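PDB 3WKY: prophenoloxidase b from Marsupenaeus japonicus, which is the precursor of a type 3 copper phenoloxidase that, once activated, probably hydroxylates monophenols and oxidises o-diphenols. Local coordinates for residues R252-D257 and S277-D282; N444-F449 and L578-G583; G587-F592 and E659-H664. All coordinates share one frame; numbering follows the deposited sequence. Where two conformers were deposited one is given.

Overall arrangement
Contact 1 lies in the copper-containing domain, while contacts 2 and 3 belong to the Ig-like domain, their centres about 35 and 36 Å from that of contact 1. Contacts 2 and 3 adjoin, with centres about 8 Å apart: strands 445-456 and 655-664 are neighbours in one sheet, probably hydrogen-bonded from Thr-663 N to Leu-446 O at 2.8 Å. None of the three is built from residues of the copper-oxygen pocket, yet each touches a helix that supplies at least one histidine to it. Contact 1 packs against helix 356-365, which carries His-357 and His-361, and contacts 2 and 3 against helix 218-239, which carries His-226.

Contact 1: residues R252-D257 and S277-D282; sequences RIPVQD and STFFQD. With EDO (1,2-ethanediol), chain M.
A G1 beta bulge, with Ser-277 and Thr-278 together opposite the single residue Val-255, ties together two parts of the long loop between helices 218-239 and 294-310. Val-255 N donates to Thr-278 O at 2.8 Å, and the return bond from Thr-278 N to Val-255 O is longer, 3.3 Å. Ser-277 N reaches Gln-256 O at 3.1 Å. Beyond the bulge, Phe-279 has CG beside its backbone N (chi1 -72°), and its ring stands alongside Pro-254, whose CB sits 3.9 Å from the ring centroid, squarely over the face in a CH-pi contact. Pro-254 CD meets CE1 of Phe-279 at 3.5 Å, and Arg-252 O lies at the ring edge. An alanine at Pro-254 would keep CB over the face but lose CG and CD, which would probably open a gap beside CE1 and CZ of Phe-279. One water accepts from Phe-280 N and donates to Ile-253 O, extending the link. Phe-279 N donates to a bound ethanediol, itself held also by Asp-276 and Gln-275 of a second subunit. Val-255 and Phe-280 pack on Leu-364 of helix 356-365, where Phe-280 also stacks with Phe-363, and Phe-280 touches Leu-297 of helix 294-310.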
loop_
_atom_site.group_PDB
_atom_site.type_symbol
_atom_site.label_atom_id
_atom_site.label_comp_id
_atom_site.label_asym_id
_atom_site.label_seq_id
_atom_site.Cartn_x
_atom_site.Cartn_y
_atom_site.Cartn_z
ATOM N N ARG A 252 9.560 10.176 1.261
ATOM C CA ARG A 252 9.101 8.862 0.831
ATOM C C ARG A 252 7.864 8.987 -0.072
ATOM O O ARG A 252 7.420 8.004 -0.658
ATOM C CB ARG A 252 8.882 7.933 2.035
ATOM C CG ARG A 252 10.182 7.287 2.572
ATOM C CD ARG A 252 11.242 8.305 3.028
ATOM N NE ARG A 252 12.575 7.720 3.197
ATOM C CZ ARG A 252 12.946 6.985 4.246
ATOM N NH1 ARG A 252 12.072 6.739 5.215
ATOM N NH2 ARG A 252 14.184 6.490 4.331
ATOM N N ILE A 253 7.356 10.207 -0.210
ATOM C CA ILE A 253 6.210 10.538 -1.062
ATOM C C ILE A 253 6.766 10.957 -2.426
ATOM O O ILE A 253 7.676 11.781 -2.480
ATOM C CB ILE A 253 5.411 11.746 -0.460
ATOM C CG1 ILE A 253 4.894 11.431 0.946
ATOM C CG2 ILE A 253 4.254 12.158 -1.359
ATOM C CD1 ILE A 253 4.064 12.562 1.572
ATOM N N PRO A 254 6.236 10.396 -3.530
ATOM C CA PRO A 254 6.736 10.834 -4.849
ATOM C C PRO A 254 6.463 12.317 -5.094
ATOM O O PRO A 254 5.491 12.866 -4.572
ATOM C CB PRO A 254 5.938 9.979 -5.846
ATOM C CG PRO A 254 4.724 9.515 -5.080
ATOM C CD PRO A 254 5.147 9.406 -3.638
ATOM N N VAL A 255 7.330 12.960 -5.873
ATOM C CA VAL A 255 7.142 14.365 -6.230
ATOM C C VAL A 255 5.987 14.425 -7.205
ATOM O O VAL A 255 6.089 13.933 -8.326
ATOM C CB VAL A 255 8.417 14.945 -6.883
ATOM C CG1 VAL A 255 8.168 16.379 -7.385
ATOM C CG2 VAL A 255 9.589 14.903 -5.881
ATOM N N GLN A 256 4.874 15.007 -6.772
ATOM C CA GLN A 256 3.650 14.975 -7.575
ATOM C C GLN A 256 3.820 15.645 -8.949
ATOM O O GLN A 256 3.464 15.074 -9.982
ATOM C CB GLN A 256 2.502 15.635 -6.798
ATOM C CG GLN A 256 1.233 15.862 -7.605
ATOM C CD GLN A 256 0.135 16.524 -6.772
ATOM O OE1 GLN A 256 0.036 16.302 -5.565
ATOM N NE2 GLN A 256 -0.682 17.346 -7.414
ATOM N N ASP A 257 4.380 16.850 -8.969
ATOM C CA ASP A 257 4.463 17.599 -10.222
ATOM C C ASP A 257 5.816 17.466 -10.896
ATOM O O ASP A 257 6.839 17.910 -10.355
ATOM C CB ASP A 257 4.150 19.075 -9.979
ATOM C CG ASP A 257 2.783 19.273 -9.382
ATOM O OD1 ASP A 257 1.819 18.683 -9.919
ATOM O OD2 ASP A 257 2.679 19.984 -8.364
ATOM N N SER A 277 4.839 12.360 -10.480
ATOM C CA SER A 277 4.899 11.242 -9.530
ATOM C C SER A 277 6.201 10.456 -9.609
ATOM O O SER A 277 6.179 9.230 -9.704
ATOM C CB SER A 277 3.706 10.291 -9.722
ATOM O OG SER A 277 2.493 11.026 -9.664
ATOM N N THR A 278 7.324 11.165 -9.552
ATOM C CA THR A 278 8.641 10.537 -9.545
ATOM C C THR A 278 9.197 10.542 -8.119
ATOM O O THR A 278 9.145 11.570 -7.428
ATOM C CB THR A 278 9.590 11.294 -10.505
ATOM O OG1 THR A 278 9.111 11.134 -11.851
ATOM C CG2 THR A 278 11.021 10.757 -10.411
ATOM N N PHE A 279 9.728 9.406 -7.675
ATOM C CA PHE A 279 10.315 9.320 -6.337
ATOM C C PHE A 279 11.694 9.972 -6.256
ATOM O O PHE A 279 12.483 9.938 -7.208
ATOM C CB PHE A 279 10.425 7.862 -5.861
ATOM C CG PHE A 279 9.098 7.232 -5.508
ATOM C CD1 PHE A 279 8.593 7.327 -4.213
ATOM C CD2 PHE A 279 8.368 6.530 -6.465
ATOM C CE1 PHE A 279 7.378 6.737 -3.877
ATOM C CE2 PHE A 279 7.148 5.951 -6.140
ATOM C CZ PHE A 279 6.650 6.054 -4.846
ATOM N N PHE A 280 11.955 10.565 -5.092
ATOM C CA PHE A 280 13.262 11.061 -4.671
ATOM C C PHE A 280 14.034 9.811 -4.234
ATOM O O PHE A 280 13.693 9.176 -3.226
ATOM C CB PHE A 280 12.985 12.009 -3.493
ATOM C CG PHE A 280 14.185 12.769 -2.947
ATOM C CD1 PHE A 280 14.611 13.960 -3.535
ATOM C CD2 PHE A 280 14.803 12.354 -1.765
ATOM C CE1 PHE A 280 15.676 14.698 -2.974
ATOM C CE2 PHE A 280 15.857 13.072 -1.202
ATOM C CZ PHE A 280 16.294 14.257 -1.806
ATOM N N GLN A 281 15.058 9.432 -5.002
ATOM C CA GLN A 281 15.702 8.125 -4.808
ATOM C C GLN A 281 17.205 8.216 -4.619
ATOM O O GLN A 281 17.832 9.174 -5.072
ATOM C CB GLN A 281 15.435 7.226 -6.012
ATOM C CG GLN A 281 13.976 6.927 -6.257
ATOM C CD GLN A 281 13.710 6.620 -7.714
ATOM O OE1 GLN A 281 13.999 5.512 -8.176
ATOM N NE2 GLN A 281 13.197 7.614 -8.463
ATOM N N ASP A 282 17.772 7.195 -3.973
ATOM C CA ASP A 282 19.222 7.100 -3.788
ATOM C C ASP A 282 19.922 7.307 -5.122
ATOM O O ASP A 282 19.504 6.746 -6.139
ATOM C CB ASP A 282 19.624 5.700 -3.282
ATOM C CG ASP A 282 19.047 5.354 -1.915
ATOM O OD1 ASP A 282 18.616 6.247 -1.162
ATOM O OD2 ASP A 282 19.058 4.152 -1.570
HETATM C C1 EDO M . 8.896 6.606 -10.326
HETATM O O1 EDO M . 9.967 7.160 -9.550
HETATM C C2 EDO M . 8.911 7.177 -11.743
HETATM O O2 EDO M . 10.100 6.802 -12.458
HETATM O O HOH W 1 10.028 10.481 -2.961
#

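Contact 2: residues N444-F449 and L578-G583; sequences NLLHTF and LQVPRG
Leu-446 opens the contact at the start of strand 445-456, its CB 4.4 Å from Val-580 CG1 in a light apolar touch. The next residue, His-447, turns to the other face of the strand, where its ND1 is hydrogen-bonded to Glu-432. Thr-448 comes back to the side of 578-583 and makes the closest contacts. In the conformer described (a second was deposited), its OG1 lies between the backbone N and the carbonyl carbon (chi1 69°), and from there it donates to Arg-582 O at 2.6 Å, in the carbonyl plane and on a lone pair. The same hydroxyl is hydrogen-bonded to His-664 ND1, so in this conformer two partners grip the buried oxygen. The methyl branch, CG2, serves a different purpose: it packs 3.6 Å from Val-580 CG1 and lies 3.3 Å from Pro-581 O. In this conformer one threonine thus holds the loop through a polar and an apolar branch at once. Val-580 also touches Ile-662 of strand 655-664 and, like Leu-446, Phe-485 of strand 485-493. Farther along the loop, Arg-582 N bonds to Glu-236 and Gly-583 N to Ser-239, both on helix 218-239, which places 578-583 between the Ig-like sheet and the copper domain.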
loop_
_atom_site.group_PDB
_atom_site.type_symbol
_atom_site.label_atom_id
_atom_site.label_comp_id
_atom_site.label_asym_id
_atom_site.label_seq_id
_atom_site.Cartn_x
_atom_site.Cartn_y
_atom_site.Cartn_z
ATOM N N ASN A 444 -1.274 54.923 -3.667
ATOM C CA ASN A 444 -1.155 53.596 -3.059
ATOM C C ASN A 444 -1.649 52.442 -3.927
ATOM O O ASN A 444 -2.004 51.374 -3.411
ATOM C CB ASN A 444 -1.824 53.578 -1.686
ATOM C CG ASN A 444 -1.279 54.646 -0.782
ATOM O OD1 ASN A 444 -0.061 54.805 -0.663
ATOM N ND2 ASN A 444 -2.173 55.411 -0.148
ATOM N N LEU A 445 -1.660 52.672 -5.236
ATOM C CA LEU A 445 -2.032 51.655 -6.213
ATOM C C LEU A 445 -0.879 51.402 -7.172
ATOM O O LEU A 445 -0.331 52.341 -7.766
ATOM C CB LEU A 445 -3.281 52.082 -6.994
ATOM C CG LEU A 445 -3.748 51.175 -8.141
ATOM C CD1 LEU A 445 -4.195 49.806 -7.630
ATOM C CD2 LEU A 445 -4.867 51.830 -8.948
ATOM N N LEU A 446 -0.495 50.134 -7.312
ATOM C CA LEU A 446 0.569 49.754 -8.240
ATOM C C LEU A 446 -0.001 48.824 -9.301
ATOM O O LEU A 446 -0.964 48.092 -9.040
ATOM C CB LEU A 446 1.712 49.052 -7.499
ATOM C CG LEU A 446 2.407 49.854 -6.394
ATOM C CD1 LEU A 446 3.550 49.047 -5.788
ATOM C CD2 LEU A 446 2.924 51.178 -6.939
ATOM N N HIS A 447 0.575 48.854 -10.501
ATOM C CA HIS A 447 0.089 47.983 -11.564
ATOM C C HIS A 447 1.169 47.058 -12.094
ATOM O O HIS A 447 2.361 47.313 -11.946
ATOM C CB HIS A 447 -0.481 48.787 -12.739
ATOM C CG HIS A 447 -1.762 49.491 -12.433
ATOM N ND1 HIS A 447 -1.810 50.821 -12.077
ATOM C CD2 HIS A 447 -3.045 49.051 -12.426
ATOM C CE1 HIS A 447 -3.069 51.172 -11.867
ATOM N NE2 HIS A 447 -3.836 50.118 -12.072
ATOM N N THR A 448 0.729 45.966 -12.701
ATOM C CA THR A 448 1.642 45.093 -13.434
ATOM C C THR A 448 0.973 44.714 -14.732
ATOM O O THR A 448 -0.251 44.802 -14.869
ATOM C CB THR A 448 2.043 43.793 -12.682
ATOM O OG1 THR A 448 0.910 42.924 -12.573
ATOM C CG2 THR A 448 2.614 44.094 -11.303
ATOM N N PHE A 449 1.782 44.352 -15.724
ATOM C CA PHE A 449 1.256 43.922 -17.025
ATOM C C PHE A 449 2.344 43.214 -17.826
ATOM O O PHE A 449 3.512 43.233 -17.434
ATOM C CB PHE A 449 0.688 45.111 -17.822
ATOM C CG PHE A 449 1.489 46.376 -17.682
ATOM C CD1 PHE A 449 2.789 46.454 -18.163
ATOM C CD2 PHE A 449 0.935 47.488 -17.072
ATOM C CE1 PHE A 449 3.528 47.617 -18.031
ATOM C CE2 PHE A 449 1.666 48.658 -16.937
ATOM C CZ PHE A 449 2.962 48.721 -17.418
ATOM N N LEU A 578 10.414 42.152 -12.191
ATOM C CA LEU A 578 9.678 41.354 -11.192
ATOM C C LEU A 578 9.699 42.005 -9.818
ATOM O O LEU A 578 9.476 41.352 -8.798
ATOM C CB LEU A 578 10.228 39.916 -11.105
ATOM C CG LEU A 578 10.252 39.118 -12.409
ATOM C CD1 LEU A 578 10.807 37.702 -12.150
ATOM C CD2 LEU A 578 8.862 39.034 -13.061
ATOM N N GLN A 579 9.959 43.308 -9.782
ATOM C CA GLN A 579 10.047 44.013 -8.515
ATOM C C GLN A 579 8.699 44.096 -7.793
ATOM O O GLN A 579 8.647 44.181 -6.566
ATOM C CB GLN A 579 10.591 45.418 -8.772
ATOM C CG GLN A 579 10.765 46.281 -7.558
ATOM C CD GLN A 579 11.489 47.557 -7.938
ATOM O OE1 GLN A 579 11.509 47.927 -9.119
ATOM N NE2 GLN A 579 12.108 48.220 -6.958
ATOM N N VAL A 580 7.612 44.077 -8.559
ATOM C CA VAL A 580 6.270 44.184 -8.001
ATOM C C VAL A 580 5.565 42.848 -8.228
ATOM O O VAL A 580 5.547 42.350 -9.354
ATOM C CB VAL A 580 5.492 45.332 -8.696
ATOM C CG1 VAL A 580 4.021 45.393 -8.228
ATOM C CG2 VAL A 580 6.205 46.682 -8.436
ATOM N N PRO A 581 4.997 42.254 -7.165
ATOM C CA PRO A 581 4.197 41.030 -7.373
ATOM C C PRO A 581 3.067 41.291 -8.376
ATOM O O PRO A 581 2.589 42.419 -8.468
ATOM C CB PRO A 581 3.621 40.749 -5.980
ATOM C CG PRO A 581 4.645 41.328 -5.032
ATOM C CD PRO A 581 5.133 42.597 -5.736
ATOM N N ARG A 582 2.656 40.265 -9.117
ATOM C CA ARG A 582 1.653 40.416 -10.179
ATOM C C ARG A 582 0.381 41.123 -9.723
ATOM O O ARG A 582 -0.111 42.036 -10.400
ATOM C CB ARG A 582 1.282 39.043 -10.756
ATOM C CG ARG A 582 0.243 39.061 -11.881
ATOM C CD ARG A 582 -0.304 37.640 -12.087
ATOM N NE ARG A 582 -1.255 37.487 -13.192
ATOM C CZ ARG A 582 -2.575 37.659 -13.096
ATOM N NH1 ARG A 582 -3.133 38.033 -11.949
ATOM N NH2 ARG A 582 -3.348 37.469 -14.161
ATOM N N GLY A 583 -0.153 40.708 -8.578
ATOM C CA GLY A 583 -1.435 41.224 -8.132
ATOM C C GLY A 583 -2.562 40.645 -8.974
ATOM O O GLY A 583 -2.345 39.735 -9.791
#

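Contact 3: residues G587-F592 and E659-H664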
loop_
_atom_site.group_PDB
_atom_site.type_symbol
_atom_site.label_atom_id
_atom_site.label_comp_id
_atom_site.label_asym_id
_atom_site.label_seq_id
_atom_site.Cartn_x
_atom_site.Cartn_y
_atom_site.Cartn_z
ATOM N N GLY A 587 -7.536 43.840 -7.880
ATOM C CA GLY A 587 -6.677 44.529 -6.936
ATOM C C GLY A 587 -6.414 43.684 -5.701
ATOM O O GLY A 587 -7.343 43.241 -5.021
ATOM N N MET A 588 -5.142 43.453 -5.406
ATOM C CA MET A 588 -4.776 42.598 -4.284
ATOM C C MET A 588 -4.088 43.425 -3.205
ATOM O O MET A 588 -3.209 44.243 -3.497
ATOM C CB MET A 588 -3.867 41.471 -4.795
ATOM C CG MET A 588 -3.270 40.576 -3.738
ATOM S SD MET A 588 -2.302 39.324 -4.631
ATOM C CE MET A 588 -1.561 38.450 -3.254
ATOM N N ASN A 589 -4.477 43.213 -1.952
ATOM C CA ASN A 589 -4.003 44.059 -0.860
ATOM C C ASN A 589 -2.741 43.540 -0.172
ATOM O O ASN A 589 -2.664 42.369 0.193
ATOM C CB ASN A 589 -5.117 44.256 0.170
ATOM C CG ASN A 589 -6.394 44.775 -0.458
ATOM O OD1 ASN A 589 -7.458 44.169 -0.325
ATOM N ND2 ASN A 589 -6.293 45.894 -1.156
ATOM N N PHE A 590 -1.762 44.428 0.012
ATOM C CA PHE A 590 -0.488 44.088 0.645
ATOM C C PHE A 590 -0.167 45.003 1.814
ATOM O O PHE A 590 -0.442 46.211 1.769
ATOM C CB PHE A 590 0.669 44.194 -0.354
ATOM C CG PHE A 590 0.665 43.137 -1.421
ATOM C CD1 PHE A 590 -0.191 43.232 -2.509
ATOM C CD2 PHE A 590 1.560 42.071 -1.362
ATOM C CE1 PHE A 590 -0.188 42.267 -3.506
ATOM C CE2 PHE A 590 1.574 41.093 -2.359
ATOM C CZ PHE A 590 0.692 41.196 -3.435
ATOM N N HIS A 591 0.435 44.429 2.856
ATOM C CA HIS A 591 1.040 45.226 3.912
ATOM C C HIS A 591 2.321 45.857 3.381
ATOM O O HIS A 591 3.079 45.214 2.657
ATOM C CB HIS A 591 1.424 44.355 5.106
ATOM C CG HIS A 591 0.265 43.766 5.848
ATOM N ND1 HIS A 591 -0.716 44.535 6.438
ATOM C CD2 HIS A 591 -0.038 42.478 6.144
ATOM C CE1 HIS A 591 -1.588 43.746 7.039
ATOM N NE2 HIS A 591 -1.199 42.492 6.879
ATOM N N PHE A 592 2.580 47.101 3.788
ATOM C CA PHE A 592 3.790 47.831 3.413
ATOM C C PHE A 592 4.349 48.324 4.748
ATOM O O PHE A 592 3.956 49.375 5.264
ATOM C CB PHE A 592 3.385 48.984 2.483
ATOM C CG PHE A 592 4.527 49.695 1.788
ATOM C CD1 PHE A 592 5.132 50.809 2.377
ATOM C CD2 PHE A 592 4.913 49.334 0.500
ATOM C CE1 PHE A 592 6.155 51.502 1.719
ATOM C CE2 PHE A 592 5.929 50.022 -0.164
ATOM C CZ PHE A 592 6.547 51.113 0.450
ATOM N N GLU A 659 -0.508 50.272 3.610
ATOM C CA GLU A 659 -1.174 49.272 2.804
ATOM C C GLU A 659 -1.192 49.750 1.357
ATOM O O GLU A 659 -1.447 50.929 1.095
ATOM C CB GLU A 659 -2.597 49.117 3.333
ATOM C CG GLU A 659 -3.239 47.798 3.068
ATOM C CD GLU A 659 -4.540 47.619 3.847
ATOM O OE1 GLU A 659 -5.611 47.955 3.299
ATOM O OE2 GLU A 659 -4.490 47.141 5.005
ATOM N N VAL A 660 -0.889 48.861 0.414
ATOM C CA VAL A 660 -1.017 49.198 -1.002
ATOM C C VAL A 660 -1.866 48.157 -1.713
ATOM O O VAL A 660 -2.034 47.036 -1.215
ATOM C CB VAL A 660 0.354 49.331 -1.716
ATOM C CG1 VAL A 660 1.230 50.350 -0.997
ATOM C CG2 VAL A 660 1.059 47.981 -1.820
ATOM N N THR A 661 -2.422 48.542 -2.858
ATOM C CA THR A 661 -3.159 47.616 -3.706
ATOM C C THR A 661 -2.328 47.381 -4.956
ATOM O O THR A 661 -1.730 48.317 -5.493
ATOM C CB THR A 661 -4.540 48.198 -4.081
ATOM O OG1 THR A 661 -5.306 48.392 -2.885
ATOM C CG2 THR A 661 -5.302 47.268 -5.019
ATOM N N ILE A 662 -2.250 46.130 -5.405
ATOM C CA ILE A 662 -1.543 45.839 -6.650
ATOM C C ILE A 662 -2.508 45.207 -7.640
ATOM O O ILE A 662 -3.165 44.210 -7.327
ATOM C CB ILE A 662 -0.323 44.892 -6.426
ATOM C CG1 ILE A 662 0.625 45.489 -5.383
ATOM C CG2 ILE A 662 0.398 44.630 -7.752
ATOM C CD1 ILE A 662 1.886 44.679 -5.146
ATOM N N THR A 663 -2.582 45.779 -8.838
ATOM C CA THR A 663 -3.594 45.391 -9.808
ATOM C C THR A 663 -2.947 44.991 -11.122
ATOM O O THR A 663 -2.208 45.772 -11.718
ATOM C CB THR A 663 -4.586 46.547 -10.044
ATOM O OG1 THR A 663 -5.350 46.760 -8.852
ATOM C CG2 THR A 663 -5.537 46.231 -11.200
ATOM N N HIS A 664 -3.199 43.758 -11.563
ATOM C CA HIS A 664 -2.666 43.287 -12.828
ATOM C C HIS A 664 -3.593 43.685 -13.964
ATOM O O HIS A 664 -4.796 43.434 -13.904
ATOM C CB HIS A 664 -2.506 41.751 -12.824
ATOM C CG HIS A 664 -1.983 41.199 -14.113
ATOM N ND1 HIS A 664 -0.681 41.379 -14.525
ATOM C CD2 HIS A 664 -2.588 40.477 -15.086
ATOM C CE1 HIS A 664 -0.503 40.790 -15.696
ATOM N NE2 HIS A 664 -1.645 40.238 -16.060
HETATM O O HOH W 2 -1.949 47.011 6.346
#
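With CG beside its backbone N (chi1 -70°), Phe-590 presents a ring face to Ile-662, whose CG1 is likewise beside its own backbone N (chi1 -56°). The two side chains cross at about a right angle, and CD1 of Ile-662 makes a CH-pi contact 3.9 Å from the Phe-590 ring centroid, displaced toward the rim. On the same face of the sheet Val-660 splits its branches: CG2 lies against Phe-590 CB, and CG1 is 4.1 Å from Phe-592 CD2. The backbones run antiparallel at 143° and are joined in two hydrogen-bonded pairs. Met-588 and Ile-662 exchange two N-H...O bonds, as do Phe-590 and Val-660, the shortest from Ile-662 N to Met-588 O at 2.8 Å. At the end of the pairing, Gly-587 CA comes within 3.2 Å of Thr-663 OG1, and a side chain there would clash with Thr-661 CG2. The opposite face bears polar groups: a water joins His-591 ND1 to Glu-659 OE2, an oxygen also salt-bridged to Lys-510. In the mixed sheet, strand 655-664 is flanked by 445-456 and 588-598, and the latter by 501-509. Met-588 and Phe-590 reach beyond the sheet to Leu-238 and Met-235 of helix 218-239, where the Ig-like and copper domains meet.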